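Local atomic coordinates of ESAT-6-like protein MAB_3112 (PDB entry 4I0X), a protein that forms the EsxEF complex with its partner MAB_3113 and, as a small WXG100-family protein, is probably secreted, although its precise function is unknown. Residues 3-8 / 68-73; 17-22 / 57-62; 25-30 / 47-52. The protein carries 4 engineered substitutions. All coordinates share one frame; numbering follows the deposited sequence.

Interaction 1: residues 3-8 / 68-73; sequences DEVGAL and STLGSN
Leu70 reaches from the last turn of helix 40-72 to Val5 and Leu8, one turn apart near the start of helix 4-32, and so closes the open end of the helical hairpin of a WXG100 protein. The contact illustrates how one branched side chain can be divided between two partners on the facing helix, here with 142 Å² buried in all.

The side chains meet through apolar carbons alone, by van der Waals contact, and the two methyls of Leu70 share the work. CD2 of Leu70 goes to Val5, lying 4.0 Å from its CG1, while CD1 turns to Leu8 and rests 4.1 Å from its CB. Val5 presents the methyl anti to its own backbone nitrogen (chi1 173°), and that same CG1 also lies 4.0 Å from the carbonyl O of Leu70, touching backbone as well as side chain. The fit is easy rather than tight, and the nearest CA pair, Val5 and Leu70, stands 6.6 Å apart.

Phe77 and the partner chain add to the covering. Phe77, beyond the end of helix 40-72, packs on both Val5 and Leu70, while Leu37 and Trp50 of the MAB_3113 chain cover Leu8 and Leu70. Beside the contact, Glu4 forms a salt bridge to Arg40 of the MAB_3113 chain.

Asn73 is the first residue after helix 40-72 to leave helical geometry, yet the backbone N of Asn73 still bonds to Thr69 O at 2.7 Å.

Interaction 2: residues 17-22 / 57-62; sequences DQMRAG and TKVWNA
A mixed contact, apolar and buried on one flank, mixed and water-bridged on the other, joins Met19 and Arg20 to Val59 and Trp60 near the middle of the antiparallel helical hairpin that defines a WXG100 subunit. It is a worked example of how a helix pair grades from a buried seam to a wetter edge within a single turn.

On the buried flank Met19 meets Val59. A bend at chi3 (60°) swings the terminal methyl CE in beside the valine, so that both it and the sulfur lie against Val59 CG1. SD lies 3.3 Å from Val59 CG1, and Met19 CE is equally near that carbon, shorter than usual for two carbons, so the packing looks tight, though the exact value is doubtful. The two side chains cross at about a right angle. Ala68 of the MAB_3113 chain packs against Val59 from outside the hairpin.

On the other flank Arg20 crosses the indole of Trp60 obliquely. Its CB approaches Trp60 CD1 to 3.7 Å, and farther along the chain NE sits above one face, offset toward the rim. The guanidinium plane stands almost perpendicular to the ring, 85° from it, and its carbon is far from the ring centre; any cation-pi attraction is weak at most. The aliphatic part of the arginine therefore does most of the touching.

The polar end of the indole is satisfied through water. One molecule in the ring plane bridges the helices: it accepts from Trp60 NE1 at 2.7 Å and donates to Asp17 OD1 at 2.6 Å. Asn61 turns back on its own helix, where its ND2 bonds to Thr57 O, 2.9 Å away and above the carbonyl plane.

Interaction 3: residues 25-30 / 47-52; sequences SLDRDV and SGWDEM
Trp49 spreads its indole across Leu26, Asp27 and Val30, and this one side chain supplies nearly everything that helix 47-52 offers to helix 25-30. The case shows how a large ring can bridge the antiparallel helical hairpin of a WXG100 protein, here toward its turn: the axes of segments 25-30 and 47-52 come no closer than 11.2 Å and run at 171°.

The tight part is built on one face and the N-H edge of the ring, with Leu26 approaching obliquely. Val30 holds its CG2 over that face, 4.1 Å from the centroid of the five-membered ring, in a CH-pi contact; its other methyl, CG1, comes to 3.8 Å from Trp49 CG. At the far end of the indole, Leu26 CB touches Trp49 CH2 at 3.5 Å. A hydrogen bond fixes the rotation of the ring: Trp49 NE1 donates to Asp27 OD1 over 2.8 Å and nearly straight, at 163°. The carboxylate is almost coplanar with the indole and accepts the bond through its anti lone pair, the one pointing away from its other oxygen. With CG anti to the backbone N (chi1 -173°), it reaches the ring edge. The N-H of this buried tryptophan is thus satisfied within the hairpin.

The looser side begins at that carboxylate. Asp27 OD1 has a weak second bond from Gln31 NE2, and Asp50 OD1 lies 5.9 Å from it, a like charge that may modestly raise the cost of ionising Asp27, whereas the indole bond should ease it. Asp50 itself is exposed.

On the buried side, Phe26 of the MAB_3113 chain covers Leu26 and its Val19 covers Val30. Tyr45 and Gln53, flanking segment 47-52 on helix 40-72, touch Val30 and Asp27, so the indole is seated between the two helices, and residues next to it meet the partner protein.

From the N terminus, helix 4-32 contributes residues 3-8, then 17-22, then 25-30; helix 40-72, running back, answers in reverse order with 47-52, 57-62 and 68-73. The contacts therefore nest without crossing. Interaction 3 closes the innermost loop, around the turn between the helices; interaction 2 encloses it, and interaction 1 encloses both, joining the start of helix 4-32 to the end of helix 40-72. The centres of interactions 2 and 3 lie 13 Å apart, those of 1 and 2 18 Å, and interactions 1 and 3 fall on opposite sides of the chain's centre. Such nesting is what a two-helix hairpin produces, here pinned at intervals along its length.

Interaction 1: residues 3-8 / 68-73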
loop_
_atom_site.group_PDB
_atom_site.type_symbol
_atom_site.label_atom_id
_atom_site.label_comp_id
_atom_site.label_asym_id
_atom_site.label_seq_id
_atom_site.Cartn_x
_atom_site.Cartn_y
_atom_site.Cartn_z
ATOM N N ASP A 3 15.460 -19.796 -10.084
ATOM C CA ASP A 3 14.161 -20.140 -9.517
ATOM C C ASP A 3 13.697 -19.012 -8.627
ATOM O O ASP A 3 12.503 -18.775 -8.506
ATOM C CB ASP A 3 14.233 -21.436 -8.708
ATOM C CG ASP A 3 12.922 -21.760 -7.989
ATOM O OD1 ASP A 3 11.957 -22.205 -8.653
ATOM O OD2 ASP A 3 12.862 -21.585 -6.750
ATOM N N GLU A 4 14.640 -18.317 -8.001
ATOM C CA GLU A 4 14.291 -17.146 -7.207
ATOM C C GLU A 4 13.610 -16.095 -8.087
ATOM O O GLU A 4 12.757 -15.346 -7.616
ATOM C CB GLU A 4 15.522 -16.570 -6.516
ATOM C CG GLU A 4 15.258 -15.353 -5.661
ATOM C CD GLU A 4 14.486 -15.660 -4.369
ATOM O OE1 GLU A 4 14.807 -15.056 -3.317
ATOM O OE2 GLU A 4 13.552 -16.488 -4.406
ATOM N N VAL A 5 13.936 -16.066 -9.376
ATOM C CA VAL A 5 13.307 -15.086 -10.268
ATOM C C VAL A 5 11.825 -15.374 -10.439
ATOM O O VAL A 5 10.994 -14.484 -10.255
ATOM C CB VAL A 5 13.980 -15.069 -11.645
ATOM C CG1 VAL A 5 13.212 -14.175 -12.590
ATOM C CG2 VAL A 5 15.421 -14.592 -11.505
ATOM N N GLY A 6 11.501 -16.618 -10.795
ATOM C CA GLY A 6 10.127 -17.094 -10.800
ATOM C C GLY A 6 9.424 -16.909 -9.459
ATOM O O GLY A 6 8.233 -16.545 -9.405
ATOM N N ALA A 7 10.136 -17.125 -8.359
ATOM C CA ALA A 7 9.511 -16.966 -7.042
ATOM C C ALA A 7 9.132 -15.508 -6.753
ATOM O O ALA A 7 8.059 -15.205 -6.181
ATOM C CB ALA A 7 10.407 -17.528 -5.937
ATOM N N LEU A 8 9.994 -14.589 -7.152
ATOM C CA LEU A 8 9.700 -13.182 -6.917
ATOM C C LEU A 8 8.597 -12.685 -7.824
ATOM O O LEU A 8 7.838 -11.815 -7.439
ATOM C CB LEU A 8 10.956 -12.326 -7.108
ATOM C CG LEU A 8 11.991 -12.571 -6.011
ATOM C CD1 LEU A 8 13.262 -11.780 -6.261
ATOM C CD2 LEU A 8 11.409 -12.223 -4.668
ATOM N N SER A 68 5.250 -8.911 -14.116
ATOM C CA SER A 68 5.139 -9.260 -15.538
ATOM C C SER A 68 6.493 -9.313 -16.229
ATOM O O SER A 68 6.766 -10.229 -16.997
ATOM C CB SER A 68 4.252 -8.246 -16.232
ATOM O OG SER A 68 2.976 -8.275 -15.623
ATOM N N THR A 69 7.323 -8.306 -15.976
ATOM C CA THR A 69 8.656 -8.257 -16.570
ATOM C C THR A 69 9.470 -9.463 -16.136
ATOM O O THR A 69 10.108 -10.108 -16.956
ATOM C CB THR A 69 9.359 -6.929 -16.230
ATOM O OG1 THR A 69 8.543 -5.858 -16.693
ATOM C CG2 THR A 69 10.693 -6.818 -16.911
ATOM N N LEU A 70 9.448 -9.793 -14.856
ATOM C CA LEU A 70 10.164 -10.981 -14.382
ATOM C C LEU A 70 9.575 -12.282 -14.933
ATOM O O LEU A 70 10.290 -13.240 -15.141
ATOM C CB LEU A 70 10.111 -11.042 -12.855
ATOM C CG LEU A 70 10.940 -10.040 -12.058
ATOM C CD1 LEU A 70 10.627 -10.271 -10.607
ATOM C CD2 LEU A 70 12.437 -10.230 -12.345
ATOM N N GLY A 71 8.260 -12.343 -15.102
ATOM C CA GLY A 71 7.641 -13.539 -15.632
ATOM C C GLY A 71 7.867 -13.673 -17.113
ATOM O O GLY A 71 8.213 -14.748 -17.604
ATOM N N SER A 72 7.721 -12.577 -17.845
ATOM C CA SER A 72 7.816 -12.665 -19.298
ATOM C C SER A 72 9.251 -12.531 -19.815
ATOM O O SER A 72 9.584 -13.130 -20.842
ATOM C CB SER A 72 6.895 -11.642 -19.972
ATOM O OG SER A 72 7.544 -10.395 -20.105
ATOM N N ASN A 73 10.107 -11.771 -19.129
ATOM C CA ASN A 73 11.524 -11.646 -19.560
ATOM C C ASN A 73 12.518 -12.345 -18.620
ATOM O O ASN A 73 13.634 -11.858 -18.383
ATOM C CB ASN A 73 11.909 -10.173 -19.762
ATOM C CG ASN A 73 10.926 -9.435 -20.680
ATOM O OD1 ASN A 73 10.036 -8.720 -20.211
ATOM N ND2 ASN A 73 11.059 -9.643 -21.984
#

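Interaction 2: residues 17-22 / 57-62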
loop_
_atom_site.group_PDB
_atom_site.type_symbol
_atom_site.label_atom_id
_atom_site.label_comp_id
_atom_site.label_asym_id
_atom_site.label_seq_id
_atom_site.Cartn_x
_atom_site.Cartn_y
_atom_site.Cartn_z
ATOM N N ASP A 17 -2.463 -8.739 -6.189
ATOM C CA ASP A 17 -3.841 -9.189 -6.087
ATOM C C ASP A 17 -4.437 -8.885 -4.704
ATOM O O ASP A 17 -5.560 -8.407 -4.597
ATOM C CB ASP A 17 -3.980 -10.687 -6.347
ATOM C CG ASP A 17 -3.899 -11.054 -7.842
ATOM O OD1 ASP A 17 -3.813 -10.131 -8.698
ATOM O OD2 ASP A 17 -3.918 -12.282 -8.133
ATOM N N GLN A 18 -3.681 -9.154 -3.649
ATOM C CA GLN A 18 -4.144 -8.864 -2.282
ATOM C C GLN A 18 -4.290 -7.367 -1.984
ATOM O O GLN A 18 -5.217 -6.951 -1.314
ATOM C CB GLN A 18 -3.184 -9.494 -1.281
ATOM C CG GLN A 18 -3.138 -11.008 -1.374
ATOM C CD GLN A 18 -2.041 -11.619 -0.520
ATOM O OE1 GLN A 18 -2.187 -11.769 0.684
ATOM N NE2 GLN A 18 -0.943 -11.978 -1.155
ATOM N N MET A 19 -3.386 -6.544 -2.504
ATOM C CA MET A 19 -3.479 -5.094 -2.301
ATOM C C MET A 19 -4.657 -4.476 -3.003
ATOM O O MET A 19 -5.323 -3.569 -2.462
ATOM C CB MET A 19 -2.189 -4.423 -2.740
ATOM C CG MET A 19 -1.065 -4.616 -1.774
ATOM S SD MET A 19 0.356 -3.577 -2.174
ATOM C CE MET A 19 -0.442 -1.961 -2.059
ATOM N N ARG A 20 -4.969 -5.000 -4.188
ATOM C CA ARG A 20 -6.088 -4.502 -4.933
ATOM C C ARG A 20 -7.371 -4.792 -4.184
ATOM O O ARG A 20 -8.218 -3.876 -4.017
ATOM C CB ARG A 20 -6.173 -5.116 -6.340
ATOM C CG ARG A 20 -7.263 -4.464 -7.187
ATOM C CD ARG A 20 -7.424 -5.145 -8.528
ATOM N NE ARG A 20 -7.442 -4.189 -9.640
ATOM C CZ ARG A 20 -8.467 -3.397 -9.973
ATOM N NH1 ARG A 20 -9.599 -3.404 -9.273
ATOM N NH2 ARG A 20 -8.348 -2.578 -11.015
ATOM N N ALA A 21 -7.523 -6.047 -3.755
ATOM C CA ALA A 21 -8.673 -6.458 -2.962
ATOM C C ALA A 21 -8.812 -5.649 -1.682
ATOM O O ALA A 21 -9.918 -5.205 -1.327
ATOM C CB ALA A 21 -8.586 -7.889 -2.630
ATOM N N GLY A 22 -7.699 -5.504 -0.969
ATOM C CA GLY A 22 -7.684 -4.797 0.293
ATOM C C GLY A 22 -8.048 -3.349 0.136
ATOM O O GLY A 22 -8.806 -2.794 0.930
ATOM N N THR A 57 -2.718 2.250 -5.092
ATOM C CA THR A 57 -2.764 2.068 -6.546
ATOM C C THR A 57 -1.386 2.103 -7.241
ATOM O O THR A 57 -1.080 1.264 -8.096
ATOM C CB THR A 57 -3.673 3.135 -7.162
ATOM O OG1 THR A 57 -4.952 3.044 -6.524
ATOM C CG2 THR A 57 -3.823 2.954 -8.675
ATOM N N LYS A 58 -0.575 3.095 -6.898
ATOM C CA LYS A 58 0.765 3.193 -7.449
ATOM C C LYS A 58 1.597 1.956 -7.041
ATOM O O LYS A 58 2.386 1.439 -7.834
ATOM C CB LYS A 58 1.447 4.475 -6.974
ATOM C CG LYS A 58 0.775 5.753 -7.460
ATOM C CD LYS A 58 1.546 7.025 -7.060
ATOM C CE LYS A 58 0.614 8.238 -7.108
ATOM N NZ LYS A 58 1.233 9.517 -6.660
ATOM N N VAL A 59 1.439 1.496 -5.804
ATOM C CA VAL A 59 2.161 0.281 -5.387
ATOM C C VAL A 59 1.731 -0.934 -6.235
ATOM O O VAL A 59 2.553 -1.689 -6.732
ATOM C CB VAL A 59 1.955 -0.028 -3.876
ATOM C CG1 VAL A 59 2.474 -1.434 -3.529
ATOM C CG2 VAL A 59 2.624 1.015 -3.010
ATOM N N TRP A 60 0.425 -1.080 -6.410
ATOM C CA TRP A 60 -0.177 -2.210 -7.116
ATOM C C TRP A 60 0.311 -2.218 -8.542
ATOM O O TRP A 60 0.648 -3.260 -9.079
ATOM C CB TRP A 60 -1.726 -2.088 -7.122
ATOM C CG TRP A 60 -2.419 -3.071 -8.049
ATOM C CD1 TRP A 60 -2.870 -4.318 -7.718
ATOM C CD2 TRP A 60 -2.692 -2.913 -9.441
ATOM N NE1 TRP A 60 -3.419 -4.947 -8.809
ATOM C CE2 TRP A 60 -3.317 -4.108 -9.885
ATOM C CE3 TRP A 60 -2.461 -1.894 -10.365
ATOM C CZ2 TRP A 60 -3.721 -4.295 -11.202
ATOM C CZ3 TRP A 60 -2.869 -2.090 -11.685
ATOM C CH2 TRP A 60 -3.488 -3.279 -12.083
ATOM N N ASN A 61 0.360 -1.045 -9.148
ATOM C CA ASN A 61 0.857 -0.897 -10.509
ATOM C C ASN A 61 2.321 -1.249 -10.658
ATOM O O ASN A 61 2.728 -1.847 -11.658
ATOM C CB ASN A 61 0.609 0.510 -11.035
ATOM C CG ASN A 61 -0.780 0.652 -11.659
ATOM O OD1 ASN A 61 -1.045 0.131 -12.739
ATOM N ND2 ASN A 61 -1.662 1.342 -10.976
ATOM N N ALA A 62 3.116 -0.871 -9.671
ATOM C CA ALA A 62 4.548 -1.158 -9.722
ATOM C C ALA A 62 4.792 -2.648 -9.535
ATOM O O ALA A 62 5.631 -3.224 -10.226
ATOM C CB ALA A 62 5.304 -0.355 -8.676
HETATM O O HOH W 1 -3.961 -7.598 -9.291
#

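Interaction 3: residues 25-30 / 47-52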
loop_
_atom_site.group_PDB
_atom_site.type_symbol
_atom_site.label_atom_id
_atom_site.label_comp_id
_atom_site.label_asym_id
_atom_site.label_seq_id
_atom_site.Cartn_x
_atom_site.Cartn_y
_atom_site.Cartn_z
ATOM N N SER A 25 -11.792 -2.966 -0.711
ATOM C CA SER A 25 -12.525 -3.233 0.523
ATOM C C SER A 25 -12.470 -2.040 1.485
ATOM O O SER A 25 -13.492 -1.624 2.062
ATOM C CB SER A 25 -12.014 -4.523 1.185
ATOM O OG SER A 25 -12.738 -4.826 2.367
ATOM N N LEU A 26 -11.309 -1.445 1.622
ATOM C CA LEU A 26 -11.166 -0.318 2.530
ATOM C C LEU A 26 -11.893 0.898 1.986
ATOM O O LEU A 26 -12.402 1.687 2.731
ATOM C CB LEU A 26 -9.700 0.041 2.724
ATOM C CG LEU A 26 -8.979 -0.751 3.780
ATOM C CD1 LEU A 26 -7.494 -0.557 3.574
ATOM C CD2 LEU A 26 -9.448 -0.318 5.194
ATOM N N ASP A 27 -11.911 1.044 0.674
ATOM C CA ASP A 27 -12.578 2.166 0.036
ATOM C C ASP A 27 -14.073 2.119 0.328
ATOM O O ASP A 27 -14.673 3.119 0.734
ATOM C CB ASP A 27 -12.344 2.174 -1.472
ATOM C CG ASP A 27 -12.900 3.426 -2.121
ATOM O OD1 ASP A 27 -12.551 4.529 -1.682
ATOM O OD2 ASP A 27 -13.731 3.324 -3.023
ATOM N N ARG A 28 -14.655 0.938 0.241
ATOM C CA ARG A 28 -16.051 0.790 0.595
ATOM C C ARG A 28 -16.304 1.120 2.077
ATOM O O ARG A 28 -17.268 1.818 2.433
ATOM C CB ARG A 28 -16.526 -0.605 0.246
ATOM C CG ARG A 28 -16.596 -0.837 -1.273
ATOM C CD ARG A 28 -17.277 -2.145 -1.613
ATOM N NE ARG A 28 -16.528 -3.322 -1.183
ATOM C CZ ARG A 28 -15.613 -3.955 -1.925
ATOM N NH1 ARG A 28 -15.296 -3.508 -3.136
ATOM N NH2 ARG A 28 -14.993 -5.031 -1.446
ATOM N N ASP A 29 -15.436 0.638 2.936
ATOM C CA ASP A 29 -15.594 0.890 4.372
ATOM C C ASP A 29 -15.497 2.377 4.679
ATOM O O ASP A 29 -16.317 2.939 5.426
ATOM C CB ASP A 29 -14.503 0.198 5.166
ATOM C CG ASP A 29 -14.640 -1.308 5.202
ATOM O OD1 ASP A 29 -15.709 -1.858 4.860
ATOM O OD2 ASP A 29 -13.654 -1.946 5.612
ATOM N N VAL A 30 -14.477 3.016 4.120
ATOM C CA VAL A 30 -14.252 4.428 4.356
ATOM C C VAL A 30 -15.408 5.241 3.876
ATOM O O VAL A 30 -15.900 6.080 4.617
ATOM C CB VAL A 30 -12.971 4.949 3.710
ATOM C CG1 VAL A 30 -12.943 6.480 3.800
ATOM C CG2 VAL A 30 -11.749 4.342 4.396
ATOM N N SER A 47 -9.701 13.141 2.713
ATOM C CA SER A 47 -8.567 13.433 1.873
ATOM C C SER A 47 -7.307 12.594 2.263
ATOM O O SER A 47 -6.504 12.270 1.425
ATOM C CB SER A 47 -8.315 14.942 1.765
ATOM O OG SER A 47 -7.742 15.481 2.917
ATOM N N GLY A 48 -7.202 12.167 3.518
ATOM C CA GLY A 48 -6.215 11.195 3.907
ATOM C C GLY A 48 -6.375 9.864 3.175
ATOM O O GLY A 48 -5.400 9.285 2.703
ATOM N N TRP A 49 -7.614 9.380 3.107
ATOM C CA TRP A 49 -7.930 8.138 2.421
ATOM C C TRP A 49 -7.670 8.237 0.919
ATOM O O TRP A 49 -7.109 7.314 0.317
ATOM C CB TRP A 49 -9.363 7.649 2.713
ATOM C CG TRP A 49 -9.677 6.539 1.790
ATOM C CD1 TRP A 49 -10.581 6.540 0.776
ATOM C CD2 TRP A 49 -9.016 5.273 1.742
ATOM N NE1 TRP A 49 -10.540 5.339 0.109
ATOM C CE2 TRP A 49 -9.574 4.551 0.672
ATOM C CE3 TRP A 49 -7.999 4.692 2.481
ATOM C CZ2 TRP A 49 -9.152 3.271 0.340
ATOM C CZ3 TRP A 49 -7.592 3.415 2.161
ATOM C CH2 TRP A 49 -8.171 2.718 1.102
ATOM N N ASP A 50 -8.042 9.355 0.320
ATOM C CA ASP A 50 -7.751 9.612 -1.077
ATOM C C ASP A 50 -6.263 9.506 -1.338
ATOM O O ASP A 50 -5.855 8.914 -2.336
ATOM C CB ASP A 50 -8.225 10.990 -1.475
ATOM C CG ASP A 50 -9.742 11.086 -1.567
ATOM O OD1 ASP A 50 -10.429 10.046 -1.427
ATOM O OD2 ASP A 50 -10.240 12.216 -1.794
ATOM N N GLU A 51 -5.452 10.063 -0.440
ATOM C CA GLU A 51 -4.002 9.952 -0.581
ATOM C C GLU A 51 -3.530 8.514 -0.309
ATOM O O GLU A 51 -2.713 7.997 -1.020
ATOM C CB GLU A 51 -3.262 10.963 0.301
ATOM C CG GLU A 51 -1.774 10.718 0.301
ATOM C CD GLU A 51 -0.957 11.812 0.966
ATOM O OE1 GLU A 51 -1.528 12.754 1.563
ATOM O OE2 GLU A 51 0.276 11.703 0.902
ATOM N N MET A 52 -4.053 7.852 0.716
ATOM C CA MET A 52 -3.728 6.451 0.934
ATOM C C MET A 52 -4.066 5.505 -0.280
ATOM O O MET A 52 -3.272 4.648 -0.681
ATOM C CB MET A 52 -4.434 5.995 2.211
ATOM C CG MET A 52 -4.065 4.666 2.659
ATOM S SD MET A 52 -4.546 4.302 4.378
ATOM C CE MET A 52 -3.617 2.791 4.435
#